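Local coordinates for protein cyclodipeptide synthase, BtCDPS (Bacillus thermoamylovorans, PDB 6ZTU) that probably makes cyclic dipeptides through aminoacyltransferase activity, as cyclodipeptide synthases do with aminoacyl groups carried by tRNA, at residues Arg17-Ile22 and Lys209-Glu214; Leu144-Asp149 and Arg202-Gly207; Phe10-Leu15 and Ile49-Lys54; Glu107-Thr112 and Leu191-Ser196. All blocks are in the same frame, centred on the assembly; numbering follows the deposited sequence.

Contact 1 (Arg17-Ile22 and Lys209-Glu214)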
# COMPACT_ATOMS: atom_id res chain seq x y z
N ARG A 17 -14.22 -6.34 11.71
CA ARG A 17 -15.62 -6.01 11.50
C ARG A 17 -15.82 -4.52 11.26
O ARG A 17 -16.74 -4.13 10.53
CB ARG A 17 -16.46 -6.47 12.69
CG ARG A 17 -16.52 -7.98 12.84
CD ARG A 17 -17.30 -8.60 11.71
NE ARG A 17 -17.42 -10.05 11.92
CZ ARG A 17 -17.96 -10.89 11.04
NH1 ARG A 17 -18.42 -10.44 9.88
NH2 ARG A 17 -18.01 -12.18 11.32
N ASN A 18 -14.96 -3.68 11.83
CA ASN A 18 -15.03 -2.26 11.51
C ASN A 18 -14.66 -2.00 10.06
O ASN A 18 -15.30 -1.18 9.38
CB ASN A 18 -14.12 -1.48 12.46
CG ASN A 18 -14.35 0.03 12.36
OD1 ASN A 18 -13.49 0.78 11.90
ND2 ASN A 18 -15.52 0.47 12.79
N CYS A 19 -13.63 -2.70 9.55
CA CYS A 19 -13.28 -2.55 8.14
C CYS A 19 -14.44 -2.97 7.25
O CYS A 19 -14.69 -2.36 6.20
CB CYS A 19 -12.02 -3.36 7.81
SG CYS A 19 -10.61 -3.08 8.87
N GLU A 20 -15.16 -4.00 7.67
CA GLU A 20 -16.32 -4.46 6.90
C GLU A 20 -17.39 -3.38 6.84
O GLU A 20 -18.01 -3.18 5.79
CB GLU A 20 -16.88 -5.73 7.52
CG GLU A 20 -18.06 -6.31 6.77
CD GLU A 20 -18.59 -7.56 7.43
OE1 GLU A 20 -18.57 -7.65 8.68
OE2 GLU A 20 -19.02 -8.48 6.69
N LYS A 21 -17.64 -2.70 7.96
CA LYS A 21 -18.62 -1.62 7.97
C LYS A 21 -18.22 -0.50 7.02
O LYS A 21 -19.03 -0.00 6.23
CB LYS A 21 -18.80 -1.07 9.39
CG LYS A 21 -19.42 -2.05 10.38
CD LYS A 21 -19.21 -1.60 11.82
CE LYS A 21 -20.21 -2.28 12.75
NZ LYS A 21 -21.61 -2.23 12.20
N ILE A 22 -16.94 -0.11 7.07
CA ILE A 22 -16.47 0.96 6.20
C ILE A 22 -16.55 0.54 4.74
O ILE A 22 -16.94 1.32 3.87
CB ILE A 22 -15.04 1.37 6.59
CG1 ILE A 22 -15.04 1.96 7.99
CG2 ILE A 22 -14.47 2.34 5.56
CD1 ILE A 22 -13.65 2.11 8.60
N LYS A 209 -2.35 -7.55 14.20
CA LYS A 209 -1.90 -7.27 15.55
C LYS A 209 -2.41 -5.93 16.04
O LYS A 209 -2.80 -5.79 17.20
CB LYS A 209 -0.37 -7.32 15.61
CG LYS A 209 0.21 -8.65 15.19
CD LYS A 209 1.63 -8.77 15.68
CE LYS A 209 2.20 -10.15 15.38
NZ LYS A 209 2.62 -10.22 13.95
N ILE A 210 -2.38 -4.91 15.18
CA ILE A 210 -2.95 -3.62 15.55
C ILE A 210 -4.42 -3.77 15.94
O ILE A 210 -4.87 -3.19 16.93
CB ILE A 210 -2.76 -2.63 14.39
CG1 ILE A 210 -1.26 -2.32 14.23
CG2 ILE A 210 -3.54 -1.34 14.64
CD1 ILE A 210 -0.93 -1.48 13.00
N LYS A 211 -5.18 -4.57 15.18
CA LYS A 211 -6.60 -4.75 15.48
C LYS A 211 -6.83 -5.61 16.72
O LYS A 211 -7.93 -5.61 17.29
CB LYS A 211 -7.31 -5.37 14.28
CG LYS A 211 -7.66 -4.36 13.19
CD LYS A 211 -8.65 -3.33 13.72
CE LYS A 211 -8.99 -2.29 12.68
NZ LYS A 211 -10.22 -1.54 13.07
N ASN A 212 -5.81 -6.36 17.14
CA ASN A 212 -5.83 -7.09 18.39
C ASN A 212 -5.39 -6.23 19.57
O ASN A 212 -5.16 -6.77 20.66
CB ASN A 212 -4.92 -8.32 18.28
CG ASN A 212 -5.30 -9.41 19.25
OD1 ASN A 212 -6.49 -9.65 19.51
ND2 ASN A 212 -4.30 -10.08 19.81
N SER A 213 -5.22 -4.92 19.35
CA SER A 213 -4.86 -3.93 20.39
C SER A 213 -3.50 -4.23 21.03
O SER A 213 -3.34 -4.11 22.25
CB SER A 213 -5.94 -3.84 21.46
OG SER A 213 -7.22 -3.73 20.88
N GLU A 214 -2.53 -4.62 20.21
CA GLU A 214 -1.21 -5.01 20.70
C GLU A 214 -0.20 -3.86 20.75
O GLU A 214 0.91 -4.06 21.26
CB GLU A 214 -0.66 -6.16 19.84
CG GLU A 214 -1.45 -7.48 20.06
CD GLU A 214 -0.93 -8.62 19.22
OE1 GLU A 214 0.29 -8.66 18.94
OE2 GLU A 214 -1.74 -9.50 18.86
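Lys-211 reaches over to helix 17-25 and meets the side chain of Asn-18 at about a right angle, with the NZ of Lys-211 3.9 Å from the CB of Asn-18. The backbones stay well apart, the closest CA atoms, those of Asn-18 and Lys-211, being 9.6 Å from each other, and the lysine chain spans that distance. It bends once, at CB-CG (chi2 -63°), and from there runs extended to its amino group. Alongside, the CE of Lys-211 comes within 4.2 Å of the SG of Cys-19, a buried residue that also lies against Pro-14. No hydrogen bond joins the two segments; the lysine nitrogen instead has a weak bond to Ser-16, whose hydroxyl also bonds the backbone N of Cys-19. A different side of helix 17-25 carries a salt bridge one turn long, in which the NH1 of Arg-17 lies 3.0 Å from the OE1 of Glu-20, the carboxylate oxygen sitting in the guanidinium plane. Beyond Lys-211 the chain leaves helix 205-211 through Ser-213, which has positive phi. Here the N of Glu-214 bonds the O of Lys-209 at 3.2 Å and the N of Ser-213 bonds the O of Ile-210 at 3.0 Å, the paired bonds of a Schellman motif.

Contact 2 (Leu144-Asp149 and Arg202-Gly207)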
# COMPACT_ATOMS: atom_id res chain seq x y z
N LEU A 144 10.06 -4.63 10.77
CA LEU A 144 11.15 -5.32 10.09
C LEU A 144 10.66 -6.57 9.37
O LEU A 144 11.22 -6.95 8.34
CB LEU A 144 12.25 -5.66 11.10
CG LEU A 144 12.98 -4.42 11.64
CD1 LEU A 144 13.87 -4.73 12.85
CD2 LEU A 144 13.79 -3.74 10.54
N ALA A 145 9.63 -7.23 9.90
CA ALA A 145 9.04 -8.35 9.19
C ALA A 145 8.36 -7.90 7.90
O ALA A 145 8.42 -8.61 6.88
CB ALA A 145 8.04 -9.09 10.08
N MET A 146 7.68 -6.75 7.92
CA MET A 146 7.14 -6.21 6.67
C MET A 146 8.27 -5.93 5.70
O MET A 146 8.12 -6.12 4.48
CB MET A 146 6.35 -4.93 6.93
CG MET A 146 4.96 -5.15 7.43
SD MET A 146 4.01 -3.60 7.45
CE MET A 146 3.73 -3.36 5.70
N SER A 147 9.40 -5.44 6.21
CA SER A 147 10.57 -5.18 5.37
C SER A 147 11.09 -6.48 4.77
O SER A 147 11.40 -6.56 3.57
CB SER A 147 11.65 -4.49 6.21
OG SER A 147 12.81 -4.25 5.42
N HIS A 148 11.20 -7.52 5.60
CA HIS A 148 11.63 -8.82 5.11
C HIS A 148 10.71 -9.33 4.01
O HIS A 148 11.18 -9.84 2.99
CB HIS A 148 11.69 -9.80 6.28
CG HIS A 148 12.43 -11.07 5.97
ND1 HIS A 148 11.89 -12.08 5.21
CD2 HIS A 148 13.68 -11.47 6.31
CE1 HIS A 148 12.77 -13.06 5.09
NE2 HIS A 148 13.86 -12.72 5.75
N ASP A 149 9.39 -9.21 4.21
CA ASP A 149 8.43 -9.62 3.19
C ASP A 149 8.67 -8.89 1.88
O ASP A 149 8.65 -9.49 0.80
CB ASP A 149 7.00 -9.34 3.66
CG ASP A 149 6.55 -10.23 4.79
OD1 ASP A 149 7.25 -11.22 5.13
OD2 ASP A 149 5.48 -9.92 5.36
N ARG A 202 -3.07 -9.11 -0.49
CA ARG A 202 -2.46 -9.98 0.51
C ARG A 202 -2.88 -9.53 1.89
O ARG A 202 -3.17 -8.35 2.11
CB ARG A 202 -0.93 -9.96 0.37
CG ARG A 202 -0.43 -10.50 -0.98
CD ARG A 202 -0.24 -12.03 -1.00
NE ARG A 202 0.39 -12.55 0.22
CZ ARG A 202 -0.06 -13.59 0.92
NH1 ARG A 202 -1.16 -14.24 0.53
NH2 ARG A 202 0.59 -13.99 2.01
N PRO A 203 -2.95 -10.45 2.85
CA PRO A 203 -3.23 -10.05 4.24
C PRO A 203 -2.15 -9.12 4.77
O PRO A 203 -1.01 -9.09 4.29
CB PRO A 203 -3.22 -11.38 5.01
CG PRO A 203 -3.36 -12.44 3.97
CD PRO A 203 -2.76 -11.91 2.71
N TRP A 204 -2.52 -8.35 5.78
CA TRP A 204 -1.60 -7.44 6.47
C TRP A 204 -1.46 -7.93 7.91
O TRP A 204 -2.29 -7.62 8.77
CB TRP A 204 -2.13 -6.01 6.38
CG TRP A 204 -1.27 -4.98 7.07
CD1 TRP A 204 0.09 -4.97 7.19
CD2 TRP A 204 -1.74 -3.82 7.76
NE1 TRP A 204 0.50 -3.86 7.90
CE2 TRP A 204 -0.61 -3.15 8.27
CE3 TRP A 204 -3.02 -3.28 7.98
CZ2 TRP A 204 -0.72 -1.97 9.00
CZ3 TRP A 204 -3.12 -2.10 8.70
CH2 TRP A 204 -1.98 -1.47 9.22
N LYS A 205 -0.38 -8.68 8.16
CA LYS A 205 -0.18 -9.33 9.46
C LYS A 205 -0.06 -8.31 10.59
O LYS A 205 -0.63 -8.50 11.67
CB LYS A 205 1.07 -10.21 9.41
CG LYS A 205 1.32 -11.07 10.64
CD LYS A 205 0.03 -11.55 11.29
CE LYS A 205 0.26 -11.99 12.73
NZ LYS A 205 -0.95 -11.82 13.57
N LEU A 206 0.71 -7.24 10.38
CA LEU A 206 0.81 -6.20 11.40
C LEU A 206 -0.55 -5.58 11.66
O LEU A 206 -0.88 -5.25 12.81
CB LEU A 206 1.81 -5.14 10.96
CG LEU A 206 1.88 -3.85 11.77
CD1 LEU A 206 2.09 -4.13 13.25
CD2 LEU A 206 3.01 -2.99 11.21
N GLY A 207 -1.38 -5.45 10.62
CA GLY A 207 -2.72 -4.94 10.82
C GLY A 207 -3.54 -5.83 11.74
O GLY A 207 -4.31 -5.33 12.56
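The indole NE1 of Trp-204 donates a weak hydrogen bond to the SD of Met-146, 3.5 Å away and with an N-H...S angle of 149°. The sulfur lies at the edge of the ring near its plane, 4.7 Å from the centroid of the five-membered ring, which makes this an edge-on Met-aromatic contact. Met-146 extends from its helix and turns only at the last bond (chi3 73°), leaving CE within 3.9 Å of the NE1 of Trp-204. The CD2 of Leu-206 packs against the same sulfur, also at 3.9 Å, its side chain crossing that of the methionine at about a right angle. Trp-204 occupies the N-cap position of helix 205-211, and the indole folds back under the first turn: the backbone N of Gly-207 stands 3.3 Å above the ring plane, over its centre. A CB on this residue would collide with the CE3 of Trp-204, so the missing side chain makes room for the ring. The tryptophan also meets the rings of Phe-184 and Tyr-225, and Met-146 touches Glu-180. The contact thus joins helix 137-157 to the start of helix 205-211, beside helix 167-191, which brings Glu-180 and Phe-184 to the hexanediol pocket, and near strand 223-229.

Contact 3 (Phe10-Leu15 and Ile49-Lys54)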
# COMPACT_ATOMS: atom_id res chain seq x y z
N PHE A 10 -14.05 -9.03 -7.73
CA PHE A 10 -13.28 -9.35 -6.54
C PHE A 10 -14.20 -9.78 -5.40
O PHE A 10 -15.32 -9.28 -5.26
CB PHE A 10 -12.41 -8.16 -6.09
CG PHE A 10 -11.35 -7.79 -7.08
CD1 PHE A 10 -10.11 -8.42 -7.04
CD2 PHE A 10 -11.58 -6.83 -8.06
CE1 PHE A 10 -9.13 -8.10 -7.96
CE2 PHE A 10 -10.62 -6.51 -8.98
CZ PHE A 10 -9.38 -7.13 -8.94
N TYR A 11 -13.72 -10.71 -4.60
CA TYR A 11 -14.34 -11.05 -3.33
C TYR A 11 -13.53 -10.39 -2.23
O TYR A 11 -12.30 -10.45 -2.23
CB TYR A 11 -14.40 -12.57 -3.12
CG TYR A 11 -15.20 -12.92 -1.88
CD1 TYR A 11 -14.58 -12.99 -0.63
CD2 TYR A 11 -16.57 -13.15 -1.95
CE1 TYR A 11 -15.30 -13.30 0.51
CE2 TYR A 11 -17.30 -13.45 -0.81
CZ TYR A 11 -16.66 -13.52 0.42
OH TYR A 11 -17.37 -13.82 1.56
N VAL A 12 -14.22 -9.75 -1.28
CA VAL A 12 -13.59 -8.88 -0.30
C VAL A 12 -13.48 -9.59 1.03
O VAL A 12 -14.47 -10.16 1.52
CB VAL A 12 -14.39 -7.57 -0.17
CG1 VAL A 12 -13.89 -6.76 1.02
CG2 VAL A 12 -14.30 -6.78 -1.47
N VAL A 13 -12.29 -9.57 1.63
CA VAL A 13 -12.08 -10.12 2.97
C VAL A 13 -11.63 -9.00 3.90
O VAL A 13 -10.48 -8.53 3.79
CB VAL A 13 -11.06 -11.27 2.95
CG1 VAL A 13 -10.91 -11.84 4.35
CG2 VAL A 13 -11.51 -12.37 2.00
N PRO A 14 -12.47 -8.53 4.81
CA PRO A 14 -12.09 -7.39 5.66
C PRO A 14 -11.13 -7.81 6.76
O PRO A 14 -11.16 -8.94 7.24
CB PRO A 14 -13.43 -6.94 6.25
CG PRO A 14 -14.17 -8.24 6.40
CD PRO A 14 -13.82 -9.01 5.13
N LEU A 15 -10.28 -6.86 7.15
CA LEU A 15 -9.34 -7.11 8.25
C LEU A 15 -10.07 -7.25 9.58
O LEU A 15 -9.69 -8.08 10.42
CB LEU A 15 -8.30 -5.99 8.31
CG LEU A 15 -7.38 -5.94 9.52
CD1 LEU A 15 -6.44 -7.14 9.57
CD2 LEU A 15 -6.60 -4.61 9.57
N ILE A 49 -9.50 -0.96 -10.96
CA ILE A 49 -10.16 0.33 -11.10
C ILE A 49 -11.57 0.17 -11.66
O ILE A 49 -12.49 0.86 -11.23
CB ILE A 49 -9.29 1.27 -11.95
CG1 ILE A 49 -8.03 1.66 -11.17
CG2 ILE A 49 -10.05 2.51 -12.36
CD1 ILE A 49 -6.94 2.29 -12.01
N ASP A 50 -11.76 -0.76 -12.60
CA ASP A 50 -13.11 -1.03 -13.10
C ASP A 50 -14.04 -1.48 -11.98
O ASP A 50 -15.15 -0.97 -11.83
CB ASP A 50 -13.07 -2.09 -14.20
CG ASP A 50 -12.43 -1.59 -15.47
OD1 ASP A 50 -12.36 -0.36 -15.65
OD2 ASP A 50 -12.00 -2.43 -16.29
N TRP A 51 -13.59 -2.46 -11.18
CA TRP A 51 -14.38 -2.92 -10.04
C TRP A 51 -14.59 -1.80 -9.03
O TRP A 51 -15.70 -1.63 -8.52
CB TRP A 51 -13.69 -4.12 -9.39
CG TRP A 51 -14.35 -4.62 -8.13
CD1 TRP A 51 -15.43 -5.47 -8.05
CD2 TRP A 51 -13.98 -4.32 -6.79
NE1 TRP A 51 -15.74 -5.70 -6.73
CE2 TRP A 51 -14.86 -5.01 -5.94
CE3 TRP A 51 -12.96 -3.53 -6.22
CZ2 TRP A 51 -14.77 -4.93 -4.54
CZ3 TRP A 51 -12.88 -3.46 -4.84
CH2 TRP A 51 -13.78 -4.15 -4.01
N SER A 52 -13.54 -1.03 -8.72
CA SER A 52 -13.68 0.03 -7.74
C SER A 52 -14.66 1.09 -8.21
O SER A 52 -15.46 1.60 -7.43
CB SER A 52 -12.33 0.69 -7.47
OG SER A 52 -11.48 -0.20 -6.75
N SER A 53 -14.59 1.44 -9.50
CA SER A 53 -15.45 2.47 -10.06
C SER A 53 -16.91 2.06 -10.02
O SER A 53 -17.79 2.92 -9.93
CB SER A 53 -15.03 2.78 -11.50
OG SER A 53 -13.72 3.28 -11.57
N LYS A 54 -17.19 0.75 -10.08
CA LYS A 54 -18.57 0.30 -10.02
C LYS A 54 -19.10 0.29 -8.59
O LYS A 54 -20.30 0.46 -8.38
CB LYS A 54 -18.71 -1.09 -10.63
CG LYS A 54 -19.19 -1.08 -12.07
CD LYS A 54 -18.36 -0.14 -12.93
CE LYS A 54 -18.88 -0.10 -14.36
NZ LYS A 54 -19.35 -1.46 -14.77
O HOH W 1 -17.34 -7.59 -5.04
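Strand 11-14 and the residue before it pass beside helix 42-55 with the CA atoms of Phe-10 and Trp-51 7.4 Å apart. Phe-10 presents its ring edge to the indole face in a T-shaped stack, the planes at 70° and the CD2 of Phe-10 3.5 Å from the CG of Trp-51. The CB of Phe-10 lies over the five-membered ring of Trp-51, 4.1 Å from its centroid, as a CH-pi contact. Trp-51 has CG anti to the backbone N (chi1 176°), which swings the indole out from the helix to lie against Phe-10 and Val-12. Helix 42-55 is the connection of a beta-alpha-beta crossover between the parallel strands 28-32 and 58-63, in the Rossmann-like fold of the HUP clan, while strand 11-14 is an outermost strand, antiparallel to 223-229. At the six-membered end of the indole the CG2 of Val-12 comes in obliquely, 3.6 Å from the CZ2 of Trp-51. A leucine in place of Trp-51 would probably leave the edge of Phe-10 without an aromatic face and Val-12 with a gap beside it. One water bridges the segments from the indole edge, accepting from the NE1 of Trp-51 at 3.0 Å and lying 2.6 Å from the O of Phe-10.

Contact 4 (Glu107-Thr112 and Leu191-Ser196)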
# COMPACT_ATOMS: atom_id res chain seq x y z
N GLU A 107 -12.19 10.99 -11.81
CA GLU A 107 -11.07 11.91 -11.60
C GLU A 107 -9.76 11.13 -11.53
O GLU A 107 -9.70 10.04 -10.97
CB GLU A 107 -11.26 12.70 -10.31
CG GLU A 107 -12.56 13.46 -10.24
CD GLU A 107 -12.34 14.96 -10.19
OE1 GLU A 107 -12.97 15.64 -9.36
OE2 GLU A 107 -11.51 15.44 -11.00
N ILE A 108 -8.71 11.72 -12.09
CA ILE A 108 -7.39 11.11 -12.08
C ILE A 108 -6.75 11.32 -10.72
O ILE A 108 -5.81 12.11 -10.57
CB ILE A 108 -6.52 11.66 -13.22
CG1 ILE A 108 -7.31 11.65 -14.52
CG2 ILE A 108 -5.25 10.82 -13.39
CD1 ILE A 108 -7.81 10.26 -14.92
N ASP A 109 -7.25 10.61 -9.71
CA ASP A 109 -6.83 10.81 -8.33
C ASP A 109 -5.74 9.79 -8.00
O ASP A 109 -6.02 8.70 -7.49
CB ASP A 109 -8.02 10.69 -7.39
CG ASP A 109 -7.90 11.59 -6.18
OD1 ASP A 109 -7.53 12.78 -6.35
OD2 ASP A 109 -8.16 11.11 -5.06
N ILE A 110 -4.50 10.14 -8.31
CA ILE A 110 -3.34 9.26 -8.17
C ILE A 110 -2.25 10.02 -7.44
O ILE A 110 -1.88 11.13 -7.85
CB ILE A 110 -2.81 8.79 -9.54
CG1 ILE A 110 -3.93 8.21 -10.40
CG2 ILE A 110 -1.65 7.79 -9.35
CD1 ILE A 110 -3.49 7.86 -11.82
N TYR A 111 -1.72 9.43 -6.37
CA TYR A 111 -0.65 10.04 -5.57
C TYR A 111 0.39 8.98 -5.25
O TYR A 111 0.11 7.78 -5.27
CB TYR A 111 -1.19 10.63 -4.26
CG TYR A 111 -2.37 11.53 -4.47
CD1 TYR A 111 -3.67 11.03 -4.46
CD2 TYR A 111 -2.19 12.87 -4.73
CE1 TYR A 111 -4.75 11.86 -4.69
CE2 TYR A 111 -3.26 13.71 -4.96
CZ TYR A 111 -4.53 13.19 -4.94
OH TYR A 111 -5.60 14.04 -5.17
N THR A 112 1.61 9.43 -4.96
CA THR A 112 2.60 8.57 -4.30
C THR A 112 2.58 8.86 -2.80
O THR A 112 2.12 9.92 -2.35
CB THR A 112 4.03 8.77 -4.83
OG1 THR A 112 4.65 9.89 -4.18
CG2 THR A 112 4.04 8.98 -6.33
N LEU A 191 -6.17 11.93 3.24
CA LEU A 191 -6.67 12.40 1.95
C LEU A 191 -7.87 13.33 2.08
O LEU A 191 -8.12 14.14 1.18
CB LEU A 191 -7.04 11.20 1.08
CG LEU A 191 -5.87 10.36 0.57
CD1 LEU A 191 -6.37 8.97 0.19
CD2 LEU A 191 -5.22 11.04 -0.63
N GLY A 192 -8.61 13.25 3.18
CA GLY A 192 -9.77 14.09 3.39
C GLY A 192 -11.11 13.45 3.07
O GLY A 192 -12.05 14.16 2.74
N TYR A 193 -11.22 12.12 3.16
CA TYR A 193 -12.50 11.44 3.04
C TYR A 193 -13.04 11.07 4.41
O TYR A 193 -12.29 10.95 5.39
CB TYR A 193 -12.36 10.19 2.16
CG TYR A 193 -12.02 10.58 0.76
CD1 TYR A 193 -13.01 11.00 -0.13
CD2 TYR A 193 -10.69 10.63 0.33
CE1 TYR A 193 -12.70 11.41 -1.40
CE2 TYR A 193 -10.38 11.04 -0.95
CZ TYR A 193 -11.38 11.43 -1.81
OH TYR A 193 -11.07 11.85 -3.09
N LYS A 194 -14.36 10.95 4.50
CA LYS A 194 -15.00 10.62 5.77
C LYS A 194 -14.49 9.30 6.32
O LYS A 194 -14.35 9.13 7.53
CB LYS A 194 -16.51 10.55 5.59
CG LYS A 194 -17.27 10.46 6.90
CD LYS A 194 -18.35 9.39 6.86
CE LYS A 194 -19.44 9.75 5.87
NZ LYS A 194 -20.71 8.99 6.14
N GLU A 195 -14.24 8.34 5.42
CA GLU A 195 -13.76 7.01 5.77
C GLU A 195 -13.21 6.37 4.51
O GLU A 195 -13.50 6.81 3.39
CB GLU A 195 -14.89 6.16 6.38
CG GLU A 195 -15.99 5.90 5.37
CD GLU A 195 -17.29 5.41 5.98
OE1 GLU A 195 -17.28 4.86 7.11
OE2 GLU A 195 -18.33 5.59 5.32
N SER A 196 -12.40 5.32 4.68
CA SER A 196 -11.78 4.70 3.52
C SER A 196 -11.31 3.29 3.87
O SER A 196 -11.05 3.00 5.04
CB SER A 196 -10.57 5.51 3.03
OG SER A 196 -9.92 4.87 1.95
O HOH W 2 -11.46 10.19 -5.08
O HOH W 3 -8.48 12.66 -2.96
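At the edge of the central sheet where its parallel strands begin, Asp-109 and Tyr-193 are joined through a pair of waters between the approach to strand 110-112 and the turn after helix 167-191. The OD2 of Asp-109 and the OH of Tyr-193 face one another at 3.6 Å without a direct hydrogen bond, the carboxylate and ring planes 82° apart. One water donates to the OD2 of Asp-109 at 2.6 Å and lies 2.7 Å from the OH of Tyr-193. The other is 2.6 Å from that hydroxyl but bonds the carboxylate weakly. OD2 is further bonded to Thr-60, so several groups gather at this oxygen. Its partner oxygen is taken by the OH of Tyr-111, which donates to the OD1 of Asp-109 at 2.6 Å from above the carboxylate plane. Together these bonds are likely to fix the rotation of the carboxylate and help it stay charged. The ring of Tyr-111 also meets the other segment, its CD1 lying 4.1 Å from the CD2 of Leu-191 in an oblique approach. A valine replacing Tyr-111 would probably leave OD1 of Asp-109 without its hydroxyl mate and the carboxylate freer to turn, and open a gap beside Leu-191. Gly-192, with positive phi, leads the chain out of the helix, and Tyr-193 then stacks on His-28. Strand 110-112 pairs with 58-63 as the outermost parallel strand of a Rossmann-like sheet, and the water-bridged turn lies at the N-terminal ends of the strands, whereas the hexanediol pocket is at their C-terminal ends.

Overall arrangement
From the N terminus, contact 3 opens first, and contact 1 starts just after it at 17-22, before contact 3 closes at 49-54; the two therefore cross, and they touch where Pro-14 packs on Cys-19. Contact 3 ties an edge strand to a crossover helix. Contact 1 then stays open for most of the chain, closing at 209-214, where the end of helix 205-211 meets helix 17-25, and enclosing contacts 2 and 4. Those two cross as well: 107-112 and 144-149 come in turn, followed by their partners 191-196 and 202-207. Contact 4 joins the far edge strand to the turn ahead of strand 196-200, and contact 2 links helix 137-157 to helix 205-211, which contact 1 also uses.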